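Local coordinates for protection of telomeres protein 1 (Schizosaccharomyces pombe, PDB 1QZG) that binds the G-rich single-stranded telomeric DNA overhang through an OB-fold domain, protects that 3' end and regulates telomerase and telomere length, at residues C[30-35]-C[76-81]; C[48-53]-C[72-77]; C[100-105]-C[134-139]. One frame throughout, in Å; residues are numbered along the deposited sequence.

Overall arrangement
From the N terminus, the 30-35 segment enters first and meets 76-81, so interaction 1 closes a loop whose interior is mostly the antiparallel hairpin of strands 43-59 and 67-74. Interaction 2 falls within that span: it closes the shorter hairpin loop and ends on the same residues, Pro76 and Thr77, that open the 76-81 segment. Asp75 links the two contacts directly, its OD2 accepting from Ile32 N. Interaction 3 follows in series, closing a later loop between 100-105 and 134-139. It does not touch interaction 1, but backbone bonds from Val51 to Gly104 and Gln105 attach it to strand 43-59, the long barrel strand that also forms one side of interaction 2.

Interaction 1: C[30-35]-C[76-81]; sequences QSIRSS and PTCDTS
The carbonyl O of Ser31, a residue that packs against Thr77, accepts from three donors of the first helical turn: the backbone N of Ser35 and two hydroxyls, Ser34 OG and Ser35 OG, each 2.9 Å from Ser31 O. The Ser35 hydroxyl approaches from above the carbonyl plane. Across the contact, Arg33 N donates to Thr77 OG1 at 3.1 Å, with an N-H...O angle of 154°. The same hydroxyl has Asp75 as a further partner, at a doubtfully short distance. The Asp75 carboxylate also reaches the short helix, its OD2 accepting from Ile32 N. Two consecutive amides at the start of helix 32-35, which no earlier turn of helix could satisfy, thus find side-chain acceptors in the chain that follows strand 67-74. With chi1 at 60°, Thr77 OG1 lies between its own backbone N and carbonyl carbon and faces the helix, while Thr77 CG2 lies 4.0 Å from Ser31 CB. The Arg33 side chain passes alongside Thr77. Its CB packs 3.5 Å from Thr77 CB, then the chain bends at chi2 and runs CG and CD past the Thr77 carbonyl before the guanidinium leads away. One residue on, Cys78 presses its sulfur tightly onto the branch of Ile32, Cys78 SG lying 3.3 Å from Ile32 CG2. The first torsion of Cys78 is -30°, away from a staggered value, consistent with some strain where SG meets Ile32. Leu17 of helix 10-18 packs on both Ser31 and Thr77. The arrangement is that of a helix N terminus, with Ser31 in the N-cap position and first-turn amides met by distant side chains; here it joins a short helix to the loop between strands 67-74 and 85-91 of the OB fold.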
ATOM      1  N   GLN C  30       3.477  -9.190  -3.083  1.00 33.93           N
ATOM      2  CA  GLN C  30       2.573 -10.218  -2.621  1.00 32.33           C
ATOM      3  C   GLN C  30       1.175  -9.614  -2.635  1.00 31.95           C
ATOM      4  O   GLN C  30       0.968  -8.511  -2.136  1.00 30.35           O
ATOM      5  CB  GLN C  30       2.923 -10.686  -1.190  1.00 36.57           C
ATOM      6  CG  GLN C  30       2.533 -12.078  -0.794  1.00 45.07           C
ATOM      7  CD  GLN C  30       2.919 -12.342   0.655  1.00 48.94           C
ATOM      8  OE1 GLN C  30       3.826 -11.686   1.214  1.00 54.13           O
ATOM      9  NE2 GLN C  30       2.220 -13.252   1.310  1.00 51.71           N
ATOM     10  N   SER C  31       0.218 -10.342  -3.210  1.00 28.84           N
ATOM     11  CA  SER C  31      -1.157  -9.853  -3.286  1.00 28.01           C
ATOM     12  C   SER C  31      -1.650  -9.633  -1.866  1.00 26.34           C
ATOM     13  O   SER C  31      -1.154 -10.258  -0.941  1.00 25.05           O
ATOM     14  CB  SER C  31      -2.063 -10.863  -4.009  1.00 25.75           C
ATOM     15  OG  SER C  31      -2.179 -12.034  -3.234  1.00 27.95           O
ATOM     16  N   ILE C  32      -2.626  -8.753  -1.689  1.00 27.57           N
ATOM     17  CA  ILE C  32      -3.130  -8.488  -0.353  1.00 27.22           C
ATOM     18  C   ILE C  32      -3.737  -9.727   0.293  1.00 28.51           C
ATOM     19  O   ILE C  32      -3.492 -10.005   1.469  1.00 27.77           O
ATOM     20  CB  ILE C  32      -4.171  -7.345  -0.348  1.00 26.49           C
ATOM     21  CG1 ILE C  32      -3.518  -6.042  -0.829  1.00 24.87           C
ATOM     22  CG2 ILE C  32      -4.757  -7.189   1.043  1.00 22.59           C
ATOM     23  CD1 ILE C  32      -2.283  -5.610  -0.028  1.00 27.76           C
ATOM     24  N   ARG C  33      -4.527 -10.476  -0.469  1.00 28.51           N
ATOM     25  CA  ARG C  33      -5.155 -11.670   0.082  1.00 30.66           C
ATOM     26  C   ARG C  33      -4.138 -12.665   0.638  1.00 28.68           C
ATOM     27  O   ARG C  33      -4.303 -13.164   1.746  1.00 28.80           O
ATOM     28  CB  ARG C  33      -6.026 -12.354  -0.975  1.00 34.37           C
ATOM     29  CG  ARG C  33      -6.808 -13.547  -0.460  1.00 39.40           C
ATOM     30  CD  ARG C  33      -7.756 -13.117   0.650  1.00 46.02           C
ATOM     31  NE  ARG C  33      -8.257 -14.253   1.419  1.00 51.49           N
ATOM     32  CZ  ARG C  33      -7.605 -14.833   2.425  1.00 53.78           C
ATOM     33  NH1 ARG C  33      -6.415 -14.382   2.802  1.00 52.76           N
ATOM     34  NH2 ARG C  33      -8.142 -15.879   3.043  1.00 55.46           N
ATOM     35  N   SER C  34      -3.084 -12.955  -0.116  1.00 28.48           N
ATOM     36  CA  SER C  34      -2.077 -13.893   0.370  1.00 31.33           C
ATOM     37  C   SER C  34      -1.361 -13.306   1.580  1.00 30.84           C
ATOM     38  O   SER C  34      -0.997 -14.024   2.508  1.00 31.59           O
ATOM     39  CB  SER C  34      -1.063 -14.230  -0.729  1.00 33.73           C
ATOM     40  OG  SER C  34      -0.351 -13.084  -1.151  1.00 36.00           O
ATOM     41  N   SER C  35      -1.174 -11.992   1.580  1.00 29.69           N
ATOM     42  CA  SER C  35      -0.510 -11.349   2.704  1.00 30.03           C
ATOM     43  C   SER C  35      -1.358 -11.448   3.969  1.00 31.52           C
ATOM     44  O   SER C  35      -0.836 -11.401   5.083  1.00 31.71           O
ATOM     45  CB  SER C  35      -0.237  -9.889   2.381  1.00 27.70           C
ATOM     46  OG  SER C  35       0.644  -9.772   1.277  1.00 26.78           O
ATOM     47  N   PRO C  76      -7.682  -6.199  -5.791  1.00 28.38           N
ATOM     48  CA  PRO C  76      -8.730  -7.091  -6.297  1.00 30.09           C
ATOM     49  C   PRO C  76      -8.816  -8.509  -5.734  1.00 30.99           C
ATOM     50  O   PRO C  76      -9.755  -9.228  -6.059  1.00 31.98           O
ATOM     51  CB  PRO C  76      -8.486  -7.086  -7.806  1.00 31.47           C
ATOM     52  CG  PRO C  76      -7.877  -5.732  -8.049  1.00 30.37           C
ATOM     53  CD  PRO C  76      -6.899  -5.631  -6.900  1.00 28.98           C
ATOM     54  N   THR C  77      -7.865  -8.927  -4.902  1.00 30.34           N
ATOM     55  CA  THR C  77      -7.952 -10.276  -4.359  1.00 32.27           C
ATOM     56  C   THR C  77      -8.762 -10.346  -3.073  1.00 35.16           C
ATOM     57  O   THR C  77      -9.123 -11.425  -2.603  1.00 34.21           O
ATOM     58  CB  THR C  77      -6.577 -10.905  -4.125  1.00 30.92           C
ATOM     59  OG1 THR C  77      -5.846 -10.095  -3.206  1.00 27.95           O
ATOM     60  CG2 THR C  77      -5.814 -11.012  -5.433  1.00 29.67           C
ATOM     61  N   CYS C  78      -9.040  -9.194  -2.503  1.00 37.03           N
ATOM     62  CA  CYS C  78      -9.903  -9.140  -1.321  1.00 43.24           C
ATOM     63  C   CYS C  78     -11.291  -8.821  -1.840  1.00 47.37           C
ATOM     64  O   CYS C  78     -11.480  -8.708  -3.052  1.00 48.83           O
ATOM     65  CB  CYS C  78      -9.470  -8.053  -0.314  1.00 41.45           C
ATOM     66  SG  CYS C  78      -7.677  -7.717  -0.314  1.00 41.02           S
ATOM     67  N   ASP C  79     -12.266  -8.674  -0.955  1.00 52.00           N
ATOM     68  CA  ASP C  79     -13.604  -8.337  -1.406  1.00 56.33           C
ATOM     69  C   ASP C  79     -13.930  -6.897  -0.999  1.00 57.89           C
ATOM     70  O   ASP C  79     -13.364  -6.381  -0.038  1.00 58.17           O
ATOM     71  CB  ASP C  79     -14.643  -9.306  -0.822  1.00 58.08           C
ATOM     72  CG  ASP C  79     -14.198  -9.936   0.482  1.00 60.92           C
ATOM     73  OD1 ASP C  79     -13.148 -10.612   0.499  1.00 62.14           O
ATOM     74  OD2 ASP C  79     -14.911  -9.754   1.500  1.00 62.52           O
ATOM     75  N   THR C  80     -14.849  -6.254  -1.721  1.00 59.22           N
ATOM     76  CA  THR C  80     -15.232  -4.867  -1.426  1.00 60.42           C
ATOM     77  C   THR C  80     -15.634  -4.751   0.030  1.00 61.17           C
ATOM     78  O   THR C  80     -15.756  -3.659   0.574  1.00 61.97           O
ATOM     79  CB  THR C  80     -16.380  -4.392  -2.312  1.00 60.36           C
ATOM     80  N   SER C  81     -15.848  -5.922   0.678  1.00 61.42           N
ATOM     81  CA  SER C  81     -16.338  -5.986   2.048  1.00 61.52           C
ATOM     82  C   SER C  81     -15.259  -5.955   3.127  1.00 61.01           C
ATOM     83  O   SER C  81     -15.474  -5.517   4.255  1.00 61.37           O
ATOM     84  CB  SER C  81     -17.196  -7.242   2.225  1.00 61.62           C
TER

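Interaction 2: C[48-53]-C[72-77]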
ATOM      1  N   PHE C  48       1.420  -3.382  -3.136  1.00 20.27           N
ATOM      2  CA  PHE C  48       0.935  -2.413  -4.100  1.00 23.26           C
ATOM      3  C   PHE C  48      -0.571  -2.558  -4.066  1.00 23.91           C
ATOM      4  O   PHE C  48      -1.121  -3.563  -4.529  1.00 23.41           O
ATOM      5  CB  PHE C  48       1.488  -2.759  -5.488  1.00 24.68           C
ATOM      6  CG  PHE C  48       1.559  -1.590  -6.437  1.00 25.24           C
ATOM      7  CD1 PHE C  48       2.447  -1.618  -7.509  1.00 27.26           C
ATOM      8  CD2 PHE C  48       0.739  -0.476  -6.274  1.00 26.03           C
ATOM      9  CE1 PHE C  48       2.518  -0.554  -8.408  1.00 28.45           C
ATOM     10  CE2 PHE C  48       0.801   0.592  -7.166  1.00 28.06           C
ATOM     11  CZ  PHE C  48       1.695   0.550  -8.238  1.00 27.48           C
ATOM     12  N   GLY C  49      -1.241  -1.567  -3.497  1.00 21.35           N
ATOM     13  CA  GLY C  49      -2.685  -1.635  -3.402  1.00 22.44           C
ATOM     14  C   GLY C  49      -3.324  -0.268  -3.429  1.00 23.23           C
ATOM     15  O   GLY C  49      -2.693   0.722  -3.795  1.00 21.30           O
ATOM     16  N   ILE C  50      -4.592  -0.226  -3.054  1.00 22.19           N
ATOM     17  CA  ILE C  50      -5.333   1.017  -3.016  1.00 21.73           C
ATOM     18  C   ILE C  50      -5.574   1.314  -1.553  1.00 22.95           C
ATOM     19  O   ILE C  50      -5.871   0.409  -0.772  1.00 21.24           O
ATOM     20  CB  ILE C  50      -6.703   0.878  -3.706  1.00 23.93           C
ATOM     21  CG1 ILE C  50      -6.520   0.623  -5.205  1.00 24.20           C
ATOM     22  CG2 ILE C  50      -7.533   2.120  -3.450  1.00 21.28           C
ATOM     23  CD1 ILE C  50      -5.861   1.769  -5.954  1.00 25.90           C
ATOM     24  N   VAL C  51      -5.438   2.577  -1.173  1.00 21.97           N
ATOM     25  CA  VAL C  51      -5.672   2.941   0.210  1.00 21.50           C
ATOM     26  C   VAL C  51      -7.172   2.902   0.447  1.00 22.45           C
ATOM     27  O   VAL C  51      -7.918   3.687  -0.135  1.00 21.93           O
ATOM     28  CB  VAL C  51      -5.140   4.346   0.513  1.00 21.53           C
ATOM     29  CG1 VAL C  51      -5.618   4.795   1.898  1.00 23.31           C
ATOM     30  CG2 VAL C  51      -3.622   4.325   0.456  1.00 21.53           C
ATOM     31  N   LYS C  52      -7.614   1.975   1.291  1.00 22.75           N
ATOM     32  CA  LYS C  52      -9.032   1.849   1.582  1.00 24.75           C
ATOM     33  C   LYS C  52      -9.404   2.641   2.833  1.00 23.10           C
ATOM     34  O   LYS C  52     -10.567   2.941   3.059  1.00 24.65           O
ATOM     35  CB  LYS C  52      -9.412   0.370   1.730  1.00 28.50           C
ATOM     36  CG  LYS C  52     -10.860   0.105   1.370  1.00 35.58           C
ATOM     37  CD  LYS C  52     -11.052  -1.209   0.619  1.00 37.60           C
ATOM     38  CE  LYS C  52     -12.499  -1.322   0.129  1.00 41.78           C
ATOM     39  NZ  LYS C  52     -12.817  -2.642  -0.505  1.00 42.65           N
ATOM     40  N   ASP C  53      -8.403   2.968   3.644  1.00 23.49           N
ATOM     41  CA  ASP C  53      -8.595   3.775   4.844  1.00 21.42           C
ATOM     42  C   ASP C  53      -7.213   4.154   5.348  1.00 20.68           C
ATOM     43  O   ASP C  53      -6.231   3.490   5.032  1.00 19.90           O
ATOM     44  CB  ASP C  53      -9.363   3.018   5.928  1.00 24.83           C
ATOM     45  CG  ASP C  53      -9.945   3.949   6.986  1.00 29.76           C
ATOM     46  OD1 ASP C  53      -9.815   5.194   6.851  1.00 28.23           O
ATOM     47  OD2 ASP C  53     -10.542   3.435   7.954  1.00 33.89           O
ATOM     48  N   TYR C  72      -4.841   1.045   5.304  1.00 21.07           N
ATOM     49  CA  TYR C  72      -5.463  -0.217   5.035  1.00 23.41           C
ATOM     50  C   TYR C  72      -5.365  -0.370   3.547  1.00 24.00           C
ATOM     51  O   TYR C  72      -5.969   0.409   2.809  1.00 23.74           O
ATOM     52  CB  TYR C  72      -6.925  -0.234   5.519  1.00 24.53           C
ATOM     53  CG  TYR C  72      -7.060  -0.423   7.012  1.00 27.76           C
ATOM     54  CD1 TYR C  72      -6.854   0.636   7.896  1.00 27.25           C
ATOM     55  CD2 TYR C  72      -7.366  -1.678   7.543  1.00 30.81           C
ATOM     56  CE1 TYR C  72      -6.952   0.449   9.276  1.00 32.46           C
ATOM     57  CE2 TYR C  72      -7.464  -1.874   8.922  1.00 32.46           C
ATOM     58  CZ  TYR C  72      -7.255  -0.809   9.779  1.00 34.02           C
ATOM     59  OH  TYR C  72      -7.339  -1.008  11.141  1.00 39.81           O
ATOM     60  N   LEU C  73      -4.604  -1.367   3.099  1.00 21.10           N
ATOM     61  CA  LEU C  73      -4.391  -1.586   1.679  1.00 24.05           C
ATOM     62  C   LEU C  73      -5.290  -2.667   1.131  1.00 24.90           C
ATOM     63  O   LEU C  73      -5.489  -3.714   1.734  1.00 24.51           O
ATOM     64  CB  LEU C  73      -2.950  -1.991   1.373  1.00 25.82           C
ATOM     65  CG  LEU C  73      -1.914  -0.888   1.096  1.00 30.06           C
ATOM     66  CD1 LEU C  73      -0.654  -1.468   0.488  1.00 30.77           C
ATOM     67  CD2 LEU C  73      -2.500   0.179   0.186  1.00 29.25           C
ATOM     68  N   TRP C  74      -5.836  -2.395  -0.044  1.00 23.65           N
ATOM     69  CA  TRP C  74      -6.749  -3.308  -0.701  1.00 24.05           C
ATOM     70  C   TRP C  74      -6.296  -3.571  -2.124  1.00 23.82           C
ATOM     71  O   TRP C  74      -5.603  -2.740  -2.732  1.00 21.36           O
ATOM     72  CB  TRP C  74      -8.147  -2.686  -0.705  1.00 25.45           C
ATOM     73  CG  TRP C  74      -9.179  -3.390  -1.534  1.00 27.86           C
ATOM     74  CD1 TRP C  74     -10.134  -4.249  -1.063  1.00 28.70           C
ATOM     75  CD2 TRP C  74      -9.376  -3.311  -2.953  1.00 27.61           C
ATOM     76  NE1 TRP C  74     -10.919  -4.700  -2.100  1.00 29.28           N
ATOM     77  CE2 TRP C  74     -10.481  -4.135  -3.268  1.00 27.78           C
ATOM     78  CE3 TRP C  74      -8.748  -2.629  -4.006  1.00 27.08           C
ATOM     79  CZ2 TRP C  74     -10.949  -4.295  -4.578  1.00 28.92           C
ATOM     80  CZ3 TRP C  74      -9.207  -2.767  -5.289  1.00 29.15           C
ATOM     81  CH2 TRP C  74     -10.308  -3.598  -5.570  1.00 27.13           C
ATOM     82  N   ASP C  75      -6.672  -4.725  -2.662  1.00 26.02           N
ATOM     83  CA  ASP C  75      -6.399  -5.024  -4.062  1.00 25.40           C
ATOM     84  C   ASP C  75      -7.507  -5.985  -4.484  1.00 26.65           C
ATOM     85  O   ASP C  75      -8.213  -6.535  -3.616  1.00 25.85           O
ATOM     86  CB  ASP C  75      -4.964  -5.556  -4.260  1.00 26.06           C
ATOM     87  CG  ASP C  75      -4.775  -7.019  -3.947  1.00 28.64           C
ATOM     88  OD1 ASP C  75      -5.781  -7.698  -3.682  1.00 30.42           O
ATOM     89  OD2 ASP C  75      -3.615  -7.479  -3.953  1.00 29.56           O
ATOM     90  N   PRO C  76      -7.682  -6.199  -5.791  1.00 28.38           N
ATOM     91  CA  PRO C  76      -8.730  -7.091  -6.297  1.00 30.09           C
ATOM     92  C   PRO C  76      -8.816  -8.509  -5.734  1.00 30.99           C
ATOM     93  O   PRO C  76      -9.755  -9.228  -6.059  1.00 31.98           O
ATOM     94  CB  PRO C  76      -8.486  -7.086  -7.806  1.00 31.47           C
ATOM     95  CG  PRO C  76      -7.877  -5.732  -8.049  1.00 30.37           C
ATOM     96  CD  PRO C  76      -6.899  -5.631  -6.900  1.00 28.98           C
ATOM     97  N   THR C  77      -7.865  -8.927  -4.902  1.00 30.34           N
ATOM     98  CA  THR C  77      -7.952 -10.276  -4.359  1.00 32.27           C
ATOM     99  C   THR C  77      -8.762 -10.346  -3.073  1.00 35.16           C
ATOM    100  O   THR C  77      -9.123 -11.425  -2.603  1.00 34.21           O
ATOM    101  CB  THR C  77      -6.577 -10.905  -4.125  1.00 30.92           C
ATOM    102  OG1 THR C  77      -5.846 -10.095  -3.206  1.00 27.95           O
ATOM    103  CG2 THR C  77      -5.814 -11.012  -5.433  1.00 29.67           C
TER
HETATM  104  O   HOH W   1      -1.257  -6.049  -4.993  1.00 32.13           O
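Lys52 lays its side chain obliquely across the indole of Trp74 and brings its ammonium over one face, a cation-pi contact in which NZ stands 3.5 Å from the centroid of the five-membered ring, 32° off the ring normal. Its CG is anti to the backbone N (chi1 -152°), and a bend at chi2 carries the chain over the ring, with Lys52 CD 3.6 Å from Trp74 CG. The ammonium also has weak bonds to the carbonyls of Thr80 and Ser82. Pro76 N lies over the other face of the indole, offset toward the rim. Ile50 runs side by side with Trp74, pointing the same way, and its CB is 4.1 Å from Trp74 CE3. On the same face of the sheet Asp53 approaches the Tyr72 ring, Asp53 CB lying 4.0 Å from Tyr72 CD1. An alanine at Trp74 would remove the indole, which would probably leave the Lys52 ammonium without its aromatic partner and open a gap beside Ile50. Beneath these side chains the strands pair antiparallel. Ile50 and Trp74 form a hydrogen-bonded pair, with Ile50 N to Trp74 O at 2.7 Å and Trp74 N returning to Ile50 O; Lys52 N donates to Tyr72 O. Val51 and Leu73, a non-hydrogen-bonded pair, turn to the other face. Gly49 CA is 3.2 Å from Trp74 O, and a CB there would collide with that oxygen. Asp75 forms an Asx turn, its OD1 accepting from Thr77 N, and a water sits between its OD2 and Phe48 O. The hairpin belongs to the OB-fold barrel: Val51 and Leu73 meet Leu107 and Leu109 of strand 106-109, whereas helix 158-175 packs against the opposite face, with Trp171 touching Ile50 and meeting the Trp74 ring edge-to-face.

Interaction 3: C[100-105]-C[134-139]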
ATOM      1  N   ILE C 100      -1.139  10.956   2.765  1.00 21.16           N
ATOM      2  CA  ILE C 100      -2.304  10.504   2.032  1.00 21.44           C
ATOM      3  C   ILE C 100      -3.442  11.481   2.157  1.00 23.49           C
ATOM      4  O   ILE C 100      -3.739  11.967   3.249  1.00 25.01           O
ATOM      5  CB  ILE C 100      -2.728   9.126   2.545  1.00 21.86           C
ATOM      6  CG1 ILE C 100      -1.581   8.141   2.283  1.00 20.79           C
ATOM      7  CG2 ILE C 100      -4.030   8.687   1.879  1.00 18.34           C
ATOM      8  CD1 ILE C 100      -1.687   6.850   3.039  1.00 23.70           C
ATOM      9  N   LYS C 101      -4.099  11.769   1.043  1.00 24.28           N
ATOM     10  CA  LYS C 101      -5.187  12.715   1.118  1.00 27.25           C
ATOM     11  C   LYS C 101      -6.566  12.077   1.096  1.00 26.61           C
ATOM     12  O   LYS C 101      -7.488  12.587   1.721  1.00 25.95           O
ATOM     13  CB  LYS C 101      -5.063  13.757   0.013  1.00 29.77           C
ATOM     14  CG  LYS C 101      -5.879  14.995   0.315  1.00 35.18           C
ATOM     15  CD  LYS C 101      -5.592  16.107  -0.661  1.00 37.37           C
ATOM     16  CE  LYS C 101      -6.871  16.867  -0.936  1.00 37.46           C
ATOM     17  NZ  LYS C 101      -6.666  18.033  -1.819  1.00 39.02           N
ATOM     18  N   GLN C 102      -6.719  10.968   0.383  1.00 25.58           N
ATOM     19  CA  GLN C 102      -8.017  10.317   0.348  1.00 25.48           C
ATOM     20  C   GLN C 102      -7.958   8.856  -0.054  1.00 24.95           C
ATOM     21  O   GLN C 102      -7.013   8.401  -0.696  1.00 23.72           O
ATOM     22  CB  GLN C 102      -8.970  11.045  -0.616  1.00 28.54           C
ATOM     23  CG  GLN C 102      -8.601  10.910  -2.088  1.00 30.72           C
ATOM     24  CD  GLN C 102      -9.605  11.587  -3.016  1.00 37.82           C
ATOM     25  OE1 GLN C 102     -10.436  10.926  -3.645  1.00 39.53           O
ATOM     26  NE2 GLN C 102      -9.534  12.912  -3.097  1.00 36.85           N
ATOM     27  N   VAL C 103      -8.998   8.137   0.344  1.00 25.39           N
ATOM     28  CA  VAL C 103      -9.168   6.730   0.024  1.00 25.64           C
ATOM     29  C   VAL C 103      -9.210   6.639  -1.504  1.00 24.83           C
ATOM     30  O   VAL C 103      -9.752   7.529  -2.169  1.00 23.49           O
ATOM     31  CB  VAL C 103     -10.499   6.217   0.632  1.00 26.79           C
ATOM     32  CG1 VAL C 103     -10.958   4.963  -0.072  1.00 31.37           C
ATOM     33  CG2 VAL C 103     -10.307   5.940   2.125  1.00 25.59           C
ATOM     34  N   GLY C 104      -8.631   5.579  -2.056  1.00 22.29           N
ATOM     35  CA  GLY C 104      -8.624   5.416  -3.499  1.00 22.68           C
ATOM     36  C   GLY C 104      -7.249   5.609  -4.114  1.00 22.11           C
ATOM     37  O   GLY C 104      -7.018   5.221  -5.258  1.00 23.80           O
ATOM     38  N   GLN C 105      -6.324   6.211  -3.371  1.00 21.09           N
ATOM     39  CA  GLN C 105      -4.981   6.429  -3.899  1.00 22.01           C
ATOM     40  C   GLN C 105      -4.144   5.159  -3.951  1.00 21.83           C
ATOM     41  O   GLN C 105      -4.095   4.402  -2.985  1.00 20.48           O
ATOM     42  CB  GLN C 105      -4.213   7.455  -3.058  1.00 21.08           C
ATOM     43  CG  GLN C 105      -4.754   8.878  -3.130  1.00 21.41           C
ATOM     44  CD  GLN C 105      -3.836   9.874  -2.425  1.00 22.18           C
ATOM     45  OE1 GLN C 105      -2.705  10.106  -2.855  1.00 25.27           O
ATOM     46  NE2 GLN C 105      -4.317  10.456  -1.340  1.00 19.14           N
ATOM     47  N   TRP C 134       0.270   7.515  -5.671  1.00 24.56           N
ATOM     48  CA  TRP C 134      -0.344   8.092  -6.873  1.00 24.40           C
ATOM     49  C   TRP C 134      -1.631   8.844  -6.558  1.00 25.91           C
ATOM     50  O   TRP C 134      -2.202   8.699  -5.471  1.00 24.64           O
ATOM     51  CB  TRP C 134      -0.657   6.995  -7.901  1.00 21.92           C
ATOM     52  CG  TRP C 134       0.540   6.497  -8.645  1.00 22.90           C
ATOM     53  CD1 TRP C 134       0.988   6.929  -9.862  1.00 23.57           C
ATOM     54  CD2 TRP C 134       1.462   5.484  -8.213  1.00 22.88           C
ATOM     55  NE1 TRP C 134       2.129   6.246 -10.215  1.00 23.78           N
ATOM     56  CE2 TRP C 134       2.442   5.353  -9.223  1.00 24.07           C
ATOM     57  CE3 TRP C 134       1.554   4.674  -7.074  1.00 22.10           C
ATOM     58  CZ2 TRP C 134       3.506   4.443  -9.124  1.00 24.28           C
ATOM     59  CZ3 TRP C 134       2.611   3.768  -6.976  1.00 24.03           C
ATOM     60  CH2 TRP C 134       3.569   3.660  -7.998  1.00 25.13           C
ATOM     61  N   PRO C 135      -2.107   9.670  -7.510  1.00 27.05           N
ATOM     62  CA  PRO C 135      -3.346  10.403  -7.250  1.00 27.06           C
ATOM     63  C   PRO C 135      -4.504   9.417  -7.367  1.00 27.53           C
ATOM     64  O   PRO C 135      -4.337   8.314  -7.892  1.00 25.86           O
ATOM     65  CB  PRO C 135      -3.413  11.427  -8.392  1.00 28.39           C
ATOM     66  CG  PRO C 135      -2.062  11.355  -9.082  1.00 29.69           C
ATOM     67  CD  PRO C 135      -1.586   9.961  -8.857  1.00 27.12           C
ATOM     68  N   ASP C 136      -5.659   9.819  -6.843  1.00 28.12           N
ATOM     69  CA  ASP C 136      -6.825   8.984  -7.030  1.00 32.29           C
ATOM     70  C   ASP C 136      -7.364   9.361  -8.400  1.00 31.64           C
ATOM     71  O   ASP C 136      -8.241  10.229  -8.500  1.00 31.45           O
ATOM     72  CB  ASP C 136      -7.882   9.225  -5.937  1.00 31.40           C
ATOM     73  CG  ASP C 136      -9.217   8.536  -6.202  1.00 33.53           C
ATOM     74  OD1 ASP C 136      -9.316   7.798  -7.210  1.00 31.19           O
ATOM     75  OD2 ASP C 136     -10.150   8.727  -5.383  1.00 34.86           O
ATOM     76  N   PHE C 137      -6.862   8.708  -9.442  1.00 34.42           N
ATOM     77  CA  PHE C 137      -7.219   9.041 -10.821  1.00 36.90           C
ATOM     78  C   PHE C 137      -8.708   9.204 -11.082  1.00 39.13           C
ATOM     79  O   PHE C 137      -9.126  10.137 -11.767  1.00 39.60           O
ATOM     80  CB  PHE C 137      -6.678   7.966 -11.758  1.00 35.14           C
ATOM     81  CG  PHE C 137      -5.200   7.765 -11.664  1.00 34.89           C
ATOM     82  CD1 PHE C 137      -4.698   6.635 -11.027  1.00 34.52           C
ATOM     83  CD2 PHE C 137      -4.304   8.677 -12.215  1.00 35.79           C
ATOM     84  CE1 PHE C 137      -3.330   6.413 -10.948  1.00 33.54           C
ATOM     85  CE2 PHE C 137      -2.923   8.463 -12.139  1.00 32.74           C
ATOM     86  CZ  PHE C 137      -2.440   7.325 -11.501  1.00 35.26           C
ATOM     87  N   SER C 138      -9.502   8.288 -10.541  1.00 40.82           N
ATOM     88  CA  SER C 138     -10.948   8.295 -10.742  1.00 42.21           C
ATOM     89  C   SER C 138     -11.676   9.464 -10.096  1.00 43.10           C
ATOM     90  O   SER C 138     -12.891   9.604 -10.239  1.00 42.69           O
ATOM     91  CB  SER C 138     -11.549   6.994 -10.209  1.00 43.54           C
ATOM     92  OG  SER C 138     -10.967   5.867 -10.834  1.00 46.87           O
ATOM     93  N   SER C 139     -10.943  10.309  -9.387  1.00 43.33           N
ATOM     94  CA  SER C 139     -11.574  11.427  -8.712  1.00 43.37           C
ATOM     95  C   SER C 139     -11.746  12.659  -9.587  1.00 45.67           C
ATOM     96  O   SER C 139     -10.947  12.911 -10.481  1.00 44.97           O
ATOM     97  CB  SER C 139     -10.769  11.797  -7.468  1.00 42.69           C
ATOM     98  OG  SER C 139     -11.435  12.790  -6.710  1.00 39.80           O
TER
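The flat ends of Gln102 and Asp136 meet almost at right angles, amide and carboxylate planes 81° apart, and the amide end of Gln102 comes within 2.8 Å of Asp136 OD2, measured from Gln102 OE1 as modelled. The other carboxylate oxygen, OD1, is held by Asn168 ND2 of helix 158-175, which also bonds Gly104 O and so bridges the two segments. Within 134-139, Pro135 O lies over one face of Phe137, 3.6 Å above the plane and toward the rim, and the Trp134 ring meets that of Phe48 while its NE1 bonds to Glu161. The contact joins two loops of the OB-fold domain. The 100-105 segment enters strand 106-109 through a type II beta turn from Gln102 to Gln105, and 134-139 leaves strand 129-133, the antiparallel partner of 106-109. Gly104 takes the third place of that turn, where phi of 109° suits glycine; a CB there would also strike Asp136 OD2. Val103 O is 3.5 Å from Asp136 OD2, two acceptors that do not bond. Asp136 itself centres an inverse gamma turn and then starts a type I beta turn, closed by Ser139 N to Asp136 O at 2.8 Å. A chi1 of 171° swings the Asp136 carboxylate away from its own N and across to the Gln102 turn, and that backbone N is taken up by Thr144 OG1. Farther back, Gln105 lies alongside the outgoing chain, its CB 3.4 Å from Trp134 O and its CG 3.9 Å from Asp136 N. Val103, on the other side, packs on Trp171 of helix 158-175.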